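Long-range contacts in CAG pathogenicity island protein 13 (Helicobacter pylori, PDB 2G3V), which is of unknown function but is encoded by the cag pathogenicity island, which specifies a type IV secretion system: residues 51-56 / 89-93; 45-49 / 96-100; 105-109 / 163-167. All coordinates share one frame; numbering follows the deposited sequence.

Interaction 1: 51-56 / 89-93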
loop_
_atom_site.group_PDB
_atom_site.type_symbol
_atom_site.label_atom_id
_atom_site.label_comp_id
_atom_site.label_asym_id
_atom_site.label_seq_id
_atom_site.Cartn_x
_atom_site.Cartn_y
_atom_site.Cartn_z
ATOM N N PHE A 51 8.264 8.440 1.705
ATOM C CA PHE A 51 9.290 7.530 2.194
ATOM C C PHE A 51 9.815 6.741 1.017
ATOM O O PHE A 51 11.026 6.656 0.792
ATOM C CB PHE A 51 8.697 6.580 3.229
ATOM C CG PHE A 51 9.649 5.524 3.709
ATOM C CD1 PHE A 51 10.702 5.848 4.554
ATOM C CD2 PHE A 51 9.481 4.198 3.321
ATOM C CE1 PHE A 51 11.578 4.867 5.015
ATOM C CE2 PHE A 51 10.346 3.204 3.771
ATOM C CZ PHE A 51 11.401 3.546 4.625
ATOM N N PHE A 52 8.887 6.166 0.262
ATOM C CA PHE A 52 9.249 5.395 -0.912
ATOM C C PHE A 52 10.108 6.240 -1.877
ATOM O O PHE A 52 11.195 5.818 -2.307
ATOM C CB PHE A 52 7.988 4.871 -1.618
ATOM C CG PHE A 52 7.141 3.943 -0.765
ATOM C CD1 PHE A 52 7.711 3.200 0.273
ATOM C CD2 PHE A 52 5.775 3.815 -1.003
ATOM C CE1 PHE A 52 6.933 2.348 1.057
ATOM C CE2 PHE A 52 4.986 2.972 -0.235
ATOM C CZ PHE A 52 5.561 2.233 0.803
ATOM N N LYS A 53 9.636 7.438 -2.205
ATOM C CA LYS A 53 10.396 8.309 -3.094
ATOM C C LYS A 53 11.805 8.536 -2.544
ATOM O O LYS A 53 12.778 8.505 -3.286
ATOM C CB LYS A 53 9.689 9.651 -3.250
ATOM C CG LYS A 53 10.556 10.722 -3.906
ATOM C CD LYS A 53 9.770 11.956 -4.252
ATOM C CE LYS A 53 8.729 11.629 -5.311
ATOM N NZ LYS A 53 8.024 12.836 -5.837
ATOM N N GLN A 54 11.902 8.752 -1.235
ATOM C CA GLN A 54 13.184 8.982 -0.581
ATOM C C GLN A 54 14.131 7.792 -0.651
ATOM O O GLN A 54 15.354 7.952 -0.553
ATOM C CB GLN A 54 12.963 9.384 0.883
ATOM C CG GLN A 54 12.972 10.890 1.129
ATOM C CD GLN A 54 14.352 11.516 0.901
ATOM O OE1 GLN A 54 14.758 11.792 -0.240
ATOM N NE2 GLN A 54 15.084 11.732 1.993
HETATM N N MSE A 55 13.602 6.593 -0.841
HETATM C CA MSE A 55 14.495 5.454 -0.889
HETATM C C MSE A 55 15.294 5.413 -2.202
HETATM O O MSE A 55 16.532 5.359 -2.192
HETATM C CB MSE A 55 13.690 4.172 -0.672
HETATM C CG MSE A 55 12.928 4.152 0.642
HETATM SE SE MSE A 55 14.071 4.258 2.198
HETATM C CE MSE A 55 14.799 2.513 2.123
ATOM N N HIS A 56 14.589 5.466 -3.325
ATOM C CA HIS A 56 15.241 5.425 -4.628
ATOM C C HIS A 56 15.880 6.765 -5.028
ATOM O O HIS A 56 16.760 6.806 -5.881
ATOM C CB HIS A 56 14.240 4.964 -5.706
ATOM C CG HIS A 56 13.172 5.972 -6.029
ATOM N ND1 HIS A 56 13.455 7.243 -6.484
ATOM C CD2 HIS A 56 11.820 5.880 -5.996
ATOM C CE1 HIS A 56 12.325 7.891 -6.715
ATOM N NE2 HIS A 56 11.319 7.086 -6.427
ATOM N N TYR A 89 10.749 0.211 -4.646
ATOM C CA TYR A 89 10.386 1.519 -4.134
ATOM C C TYR A 89 10.019 2.505 -5.234
ATOM O O TYR A 89 9.225 3.422 -5.023
ATOM C CB TYR A 89 11.510 2.044 -3.242
ATOM C CG TYR A 89 11.525 1.348 -1.897
ATOM C CD1 TYR A 89 10.424 1.438 -1.044
ATOM C CD2 TYR A 89 12.627 0.596 -1.479
ATOM C CE1 TYR A 89 10.412 0.807 0.187
ATOM C CE2 TYR A 89 12.624 -0.052 -0.242
ATOM C CZ TYR A 89 11.512 0.064 0.585
ATOM O OH TYR A 89 11.510 -0.543 1.816
ATOM N N ARG A 90 10.578 2.310 -6.421
ATOM C CA ARG A 90 10.252 3.190 -7.535
ATOM C C ARG A 90 8.816 2.870 -7.906
ATOM O O ARG A 90 8.012 3.760 -8.172
ATOM C CB ARG A 90 11.169 2.919 -8.725
ATOM C CG ARG A 90 12.632 3.161 -8.408
ATOM C CD ARG A 90 13.443 3.464 -9.655
ATOM N NE ARG A 90 14.809 3.892 -9.338
ATOM C CZ ARG A 90 15.838 3.059 -9.218
ATOM N NH1 ARG A 90 15.654 1.754 -9.388
ATOM N NH2 ARG A 90 17.046 3.530 -8.930
ATOM N N LEU A 91 8.507 1.578 -7.882
ATOM C CA LEU A 91 7.192 1.062 -8.226
ATOM C C LEU A 91 6.187 1.294 -7.089
ATOM O O LEU A 91 4.985 1.385 -7.326
ATOM C CB LEU A 91 7.314 -0.435 -8.556
ATOM C CG LEU A 91 6.215 -1.121 -9.376
ATOM C CD1 LEU A 91 6.216 -0.566 -10.804
ATOM C CD2 LEU A 91 6.458 -2.619 -9.393
ATOM N N LEU A 92 6.684 1.377 -5.857
ATOM C CA LEU A 92 5.840 1.627 -4.686
ATOM C C LEU A 92 5.432 3.095 -4.672
ATOM O O LEU A 92 4.291 3.418 -4.344
ATOM C CB LEU A 92 6.592 1.299 -3.386
ATOM C CG LEU A 92 6.345 -0.050 -2.700
ATOM C CD1 LEU A 92 6.228 -1.162 -3.729
ATOM C CD2 LEU A 92 7.476 -0.341 -1.753
ATOM N N GLU A 93 6.364 3.981 -5.025
ATOM C CA GLU A 93 6.080 5.414 -5.063
ATOM C C GLU A 93 5.015 5.668 -6.119
ATOM O O GLU A 93 4.095 6.466 -5.930
ATOM C CB GLU A 93 7.329 6.212 -5.429
ATOM C CG GLU A 93 7.108 7.721 -5.415
ATOM C CD GLU A 93 8.103 8.471 -6.284
ATOM O OE1 GLU A 93 9.320 8.201 -6.176
ATOM O OE2 GLU A 93 7.673 9.336 -7.076
HETATM O O HOH W 1 15.962 6.320 -8.747
#

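Interaction 2: 45-49 / 96-100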
loop_
_atom_site.group_PDB
_atom_site.type_symbol
_atom_site.label_atom_id
_atom_site.label_comp_id
_atom_site.label_asym_id
_atom_site.label_seq_id
_atom_site.Cartn_x
_atom_site.Cartn_y
_atom_site.Cartn_z
ATOM N N ILE A 45 -0.933 7.375 3.711
ATOM C CA ILE A 45 -0.562 7.026 2.352
ATOM C C ILE A 45 0.495 8.021 1.872
ATOM O O ILE A 45 1.440 7.648 1.196
ATOM C CB ILE A 45 -1.806 7.061 1.407
ATOM C CG1 ILE A 45 -2.812 5.988 1.846
ATOM C CG2 ILE A 45 -1.382 6.857 -0.060
ATOM C CD1 ILE A 45 -4.093 5.955 1.031
ATOM N N LYS A 46 0.323 9.283 2.245
ATOM C CA LYS A 46 1.250 10.356 1.859
ATOM C C LYS A 46 2.616 10.194 2.521
ATOM O O LYS A 46 3.644 10.411 1.897
ATOM C CB LYS A 46 0.652 11.719 2.237
ATOM C CG LYS A 46 1.556 12.886 1.970
ATOM C CD LYS A 46 1.741 13.097 0.492
ATOM C CE LYS A 46 2.576 14.341 0.236
ATOM N NZ LYS A 46 2.772 14.648 -1.204
ATOM N N THR A 47 2.617 9.834 3.799
ATOM C CA THR A 47 3.865 9.627 4.522
ATOM C C THR A 47 4.657 8.481 3.875
ATOM O O THR A 47 5.871 8.561 3.733
ATOM C CB THR A 47 3.570 9.308 5.999
ATOM O OG1 THR A 47 2.718 10.336 6.510
ATOM C CG2 THR A 47 4.861 9.253 6.831
HETATM N N MSE A 48 3.973 7.418 3.471
HETATM C CA MSE A 48 4.663 6.290 2.854
HETATM C C MSE A 48 5.163 6.679 1.464
HETATM O O MSE A 48 6.309 6.383 1.072
HETATM C CB MSE A 48 3.730 5.074 2.765
HETATM C CG MSE A 48 3.258 4.571 4.118
HETATM SE SE MSE A 48 2.361 2.884 4.027
HETATM C CE MSE A 48 0.588 3.460 3.567
ATOM N N HIS A 49 4.302 7.348 0.711
ATOM C CA HIS A 49 4.659 7.787 -0.628
ATOM C C HIS A 49 5.942 8.612 -0.651
ATOM O O HIS A 49 6.747 8.490 -1.572
ATOM C CB HIS A 49 3.515 8.595 -1.244
ATOM C CG HIS A 49 3.885 9.289 -2.519
ATOM N ND1 HIS A 49 4.594 10.471 -2.546
ATOM C CD2 HIS A 49 3.683 8.945 -3.814
ATOM C CE1 HIS A 49 4.809 10.827 -3.800
ATOM N NE2 HIS A 49 4.269 9.917 -4.591
ATOM N N THR A 96 1.597 4.427 -4.862
ATOM C CA THR A 96 1.045 5.293 -3.824
ATOM C C THR A 96 0.486 6.568 -4.475
ATOM O O THR A 96 -0.492 7.156 -3.999
ATOM C CB THR A 96 2.100 5.620 -2.734
ATOM O OG1 THR A 96 3.288 6.146 -3.326
ATOM C CG2 THR A 96 2.468 4.377 -1.975
HETATM N N MSE A 97 1.095 6.963 -5.588
HETATM C CA MSE A 97 0.683 8.139 -6.343
HETATM C C MSE A 97 -0.675 7.932 -7.028
HETATM O O MSE A 97 -1.548 8.805 -6.987
HETATM C CB MSE A 97 1.738 8.454 -7.405
HETATM C CG MSE A 97 2.812 9.436 -6.991
HETATM SE SE MSE A 97 2.267 11.312 -7.202
HETATM C CE MSE A 97 2.161 11.358 -9.140
ATOM N N GLU A 98 -0.839 6.777 -7.668
ATOM C CA GLU A 98 -2.086 6.452 -8.367
ATOM C C GLU A 98 -3.248 6.374 -7.371
ATOM O O GLU A 98 -4.328 6.898 -7.637
ATOM C CB GLU A 98 -1.946 5.120 -9.117
ATOM C CG GLU A 98 -2.994 4.884 -10.194
ATOM C CD GLU A 98 -2.878 5.887 -11.336
ATOM O OE1 GLU A 98 -1.754 6.050 -11.877
ATOM O OE2 GLU A 98 -3.905 6.503 -11.689
ATOM N N LEU A 99 -3.028 5.711 -6.233
ATOM C CA LEU A 99 -4.060 5.587 -5.192
ATOM C C LEU A 99 -4.451 6.984 -4.693
ATOM O O LEU A 99 -5.639 7.301 -4.545
ATOM C CB LEU A 99 -3.542 4.737 -4.017
ATOM C CG LEU A 99 -4.293 4.729 -2.667
ATOM C CD1 LEU A 99 -5.689 4.136 -2.824
ATOM C CD2 LEU A 99 -3.490 3.942 -1.651
ATOM N N LEU A 100 -3.443 7.815 -4.449
ATOM C CA LEU A 100 -3.672 9.178 -3.979
ATOM C C LEU A 100 -4.567 9.930 -4.963
ATOM O O LEU A 100 -5.478 10.648 -4.556
ATOM C CB LEU A 100 -2.334 9.901 -3.824
ATOM C CG LEU A 100 -1.928 10.501 -2.480
ATOM C CD1 LEU A 100 -2.665 9.858 -1.322
ATOM C CD2 LEU A 100 -0.428 10.333 -2.330
#

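Interaction 3: 105-109 / 163-167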
loop_
_atom_site.group_PDB
_atom_site.type_symbol
_atom_site.label_atom_id
_atom_site.label_comp_id
_atom_site.label_asym_id
_atom_site.label_seq_id
_atom_site.Cartn_x
_atom_site.Cartn_y
_atom_site.Cartn_z
ATOM N N GLU A 105 -9.839 12.187 -7.109
ATOM C CA GLU A 105 -10.853 12.122 -8.165
ATOM C C GLU A 105 -12.176 11.386 -7.837
ATOM O O GLU A 105 -13.122 11.421 -8.630
ATOM C CB GLU A 105 -10.198 11.497 -9.405
ATOM C CG GLU A 105 -11.057 11.401 -10.667
ATOM C CD GLU A 105 -11.365 12.757 -11.299
ATOM O OE1 GLU A 105 -10.451 13.606 -11.378
ATOM O OE2 GLU A 105 -12.518 12.969 -11.731
ATOM N N ASN A 106 -12.229 10.699 -6.700
ATOM C CA ASN A 106 -13.439 9.989 -6.276
ATOM C C ASN A 106 -13.585 10.011 -4.738
ATOM O O ASN A 106 -13.190 9.055 -4.058
ATOM C CB ASN A 106 -13.420 8.525 -6.736
ATOM C CG ASN A 106 -12.969 8.349 -8.182
ATOM O OD1 ASN A 106 -11.808 8.018 -8.440
ATOM N ND2 ASN A 106 -13.890 8.552 -9.131
ATOM N N PRO A 107 -14.170 11.094 -4.178
ATOM C CA PRO A 107 -14.379 11.274 -2.737
ATOM C C PRO A 107 -14.700 10.029 -1.921
ATOM O O PRO A 107 -14.035 9.765 -0.918
ATOM C CB PRO A 107 -15.499 12.306 -2.685
ATOM C CG PRO A 107 -15.129 13.209 -3.793
ATOM C CD PRO A 107 -14.779 12.219 -4.918
ATOM N N ASN A 108 -15.700 9.262 -2.359
ATOM C CA ASN A 108 -16.141 8.057 -1.651
ATOM C C ASN A 108 -15.237 6.827 -1.723
ATOM O O ASN A 108 -15.573 5.775 -1.180
ATOM C CB ASN A 108 -17.550 7.670 -2.102
ATOM C CG ASN A 108 -18.597 8.679 -1.684
ATOM O OD1 ASN A 108 -19.661 8.773 -2.301
ATOM N ND2 ASN A 108 -18.312 9.432 -0.625
ATOM N N PHE A 109 -14.101 6.941 -2.401
ATOM C CA PHE A 109 -13.170 5.823 -2.463
ATOM C C PHE A 109 -12.532 5.960 -1.089
ATOM O O PHE A 109 -11.998 7.023 -0.768
ATOM C CB PHE A 109 -12.149 6.059 -3.568
ATOM C CG PHE A 109 -11.209 4.924 -3.772
ATOM C CD1 PHE A 109 -11.585 3.829 -4.540
ATOM C CD2 PHE A 109 -9.954 4.930 -3.164
ATOM C CE1 PHE A 109 -10.723 2.744 -4.700
ATOM C CE2 PHE A 109 -9.083 3.854 -3.314
ATOM C CZ PHE A 109 -9.464 2.757 -4.082
HETATM N N MSE A 163 -16.035 4.890 -11.148
HETATM C CA MSE A 163 -16.250 6.237 -10.629
HETATM C C MSE A 163 -17.740 6.450 -10.383
HETATM O O MSE A 163 -18.152 6.787 -9.276
HETATM C CB MSE A 163 -15.734 7.289 -11.612
HETATM C CG MSE A 163 -14.223 7.260 -11.792
HETATM SE SE MSE A 163 -13.527 8.795 -12.718
HETATM C CE MSE A 163 -14.047 10.160 -11.479
ATOM N N ASN A 164 -18.548 6.239 -11.417
ATOM C CA ASN A 164 -19.990 6.399 -11.287
ATOM C C ASN A 164 -20.468 5.707 -10.014
ATOM O O ASN A 164 -21.147 6.314 -9.183
ATOM C CB ASN A 164 -20.715 5.795 -12.496
ATOM C CG ASN A 164 -20.667 6.693 -13.719
ATOM O OD1 ASN A 164 -20.764 7.916 -13.611
ATOM N ND2 ASN A 164 -20.540 6.086 -14.896
ATOM N N PHE A 165 -20.104 4.432 -9.869
ATOM C CA PHE A 165 -20.492 3.641 -8.706
ATOM C C PHE A 165 -20.223 4.384 -7.407
ATOM O O PHE A 165 -21.132 4.657 -6.628
ATOM C CB PHE A 165 -19.729 2.320 -8.676
ATOM C CG PHE A 165 -19.981 1.525 -7.435
ATOM C CD1 PHE A 165 -21.201 0.877 -7.249
ATOM C CD2 PHE A 165 -19.045 1.507 -6.405
ATOM C CE1 PHE A 165 -21.491 0.230 -6.052
ATOM C CE2 PHE A 165 -19.323 0.866 -5.210
ATOM C CZ PHE A 165 -20.557 0.226 -5.032
ATOM N N TYR A 166 -18.957 4.696 -7.174
ATOM C CA TYR A 166 -18.566 5.411 -5.970
ATOM C C TYR A 166 -19.319 6.722 -5.853
ATOM O O TYR A 166 -19.652 7.157 -4.752
ATOM C CB TYR A 166 -17.050 5.674 -5.966
ATOM C CG TYR A 166 -16.244 4.488 -5.500
ATOM C CD1 TYR A 166 -16.291 4.071 -4.170
ATOM C CD2 TYR A 166 -15.483 3.746 -6.393
ATOM C CE1 TYR A 166 -15.601 2.941 -3.743
ATOM C CE2 TYR A 166 -14.793 2.613 -5.982
ATOM C CZ TYR A 166 -14.853 2.215 -4.656
ATOM O OH TYR A 166 -14.161 1.088 -4.254
ATOM N N ALA A 167 -19.594 7.350 -6.990
ATOM C CA ALA A 167 -20.308 8.617 -6.977
ATOM C C ALA A 167 -21.682 8.427 -6.359
ATOM O O ALA A 167 -22.164 9.290 -5.632
ATOM C CB ALA A 167 -20.435 9.162 -8.390
#

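Interaction 1: 51-56 / 89-93
CG of H56 stands between its backbone N and carbonyl carbon (chi1 71°), and the extended E93 chain, with CG anti to N (chi1 -177°), brings its carboxylate to the imidazole. Ring and carboxylate lie nearly in one plane, and NE2 of H56 donates to OE1 of E93 at a modelled 2.3 Å, too short to be taken literally. The other carboxylate oxygen, OE2, lies 3.7 Å from NZ of K53, a long salt bridge. A water accepts from NE of R90 at 2.8 Å and donates to the carbonyl O of H56. These polar links border an antiparallel helix pair, in which helices 35-57 and 82-105 pack with local axes 8.0 Å apart at 149°. On the apolar side, CG of selenomethionine M55 stands over the centre of the Y89 ring at 3.9 Å, with SE above the same face but farther off. At the rim of that ring, CD1 of F52 touches CD1 of Y89 at 3.5 Å. L92 lays its CB over one face of the F52 ring, 3.6 Å from CD2. Beyond the segments, Y89 OH is hydrogen-bonded to the carbonyl O of F125, and F51 packs on V65 and Y69 of helix 59-69.

Interaction 2: 45-49 / 96-100
I45 is wedged against two leucines of the facing helix. Its CD1 meets CD2 of L99 at 3.4 Å, the two side chains crossing at about a right angle, while its CG2 branch lies 3.5 Å from CD1 of L100, which runs past it in the opposite direction. Both carbon pairs are tighter than ordinary van der Waals contact, so the two methyl ends of I45 are closely packed. One turn further along, H49 reaches across to T96 and M97. CB of H49 packs on CB of T96 at 3.6 Å, and the edge of the imidazole faces T96. SE of the selenomethionine M97 approaches the same ring obliquely, 4.5 Å from its centroid; the still shorter approaches modelled around this imidazole are doubtful.

The first torsions account for these positions. In H49 the bond to CG points away from the backbone N (chi1 170°), which carries the ring out toward the other helix. T96 holds OG1 between its backbone N and carbonyl carbon (chi1 53°), turned back to its own helix, where it is hydrogen-bonded to the carbonyl oxygens of L92 and E93. The buried hydroxyl is thereby satisfied within helix 82-105.

Further out, I45 also touches I103 of helix 82-105, while loop residues add F109 and F156 against L99 and F122 against T96. With local axes 9.9 Å apart at 153° and no hydrogen bond between the segments, this is side-chain packing characteristic of an antiparallel helix pair in an all-helical fold, here between helices 35-57 and 82-105.

Interaction 3: 105-109 / 163-167
The N-H of F109 donates to the carbonyl O of N106 at 2.8 Å, closing the type I beta turn that presents N108 and F109 to Y166. Across the contact, F109 points the edge of its ring at the face of Y166 in an offset edge-to-face pair, with centroids 5.4 Å apart and planes at 67°. The touching atom is CD1 of F109, 3.6 Å from CZ of Y166. A trans first torsion (chi1 -176°) swings the F109 ring out from the turn to meet the tyrosine. Next to it, the backbone carbonyl O of N108 approaches CD1 of Y166 obliquely at 3.5 Å, and CB of N108 lies 3.4 Å from the carbonyl O of Y166.

At the other end, the chain of selenomethionine M163 bends at its last torsion, and its end lies beside the E105 chain, though the exact place of its terminal CE is doubtful. M158, from a loop, touches N106, F109 and Y166, and F109 also packs on I103 of helix 82-105. The arrangement is that of a helix end followed directly by a beta turn: helix 82-105 stops, and the turn after it packs through an aromatic pair on helix 160-168.

How the interactions relate
Interactions 1 and 2 are successive levels of one antiparallel pairing between helices 35-57 and 82-105, their centres 10 Å apart. Along the chain, interaction 1 is nested inside the loop that interaction 2 closes. They touch directly: CE2 of F52 lies 3.4 Å from CG2 of T96, so the apolar packing runs on from one level to the next. Interaction 3 follows where helix 82-105 ends, and its centre is 18 Å from that of interaction 2. There CD1 of L99 meets CE2 of F109 at 3.4 Å, linking the helix pair to the turn and hence to helix 160-168. Interactions 1 and 3 do not touch; their nearest atoms are about 13 Å apart.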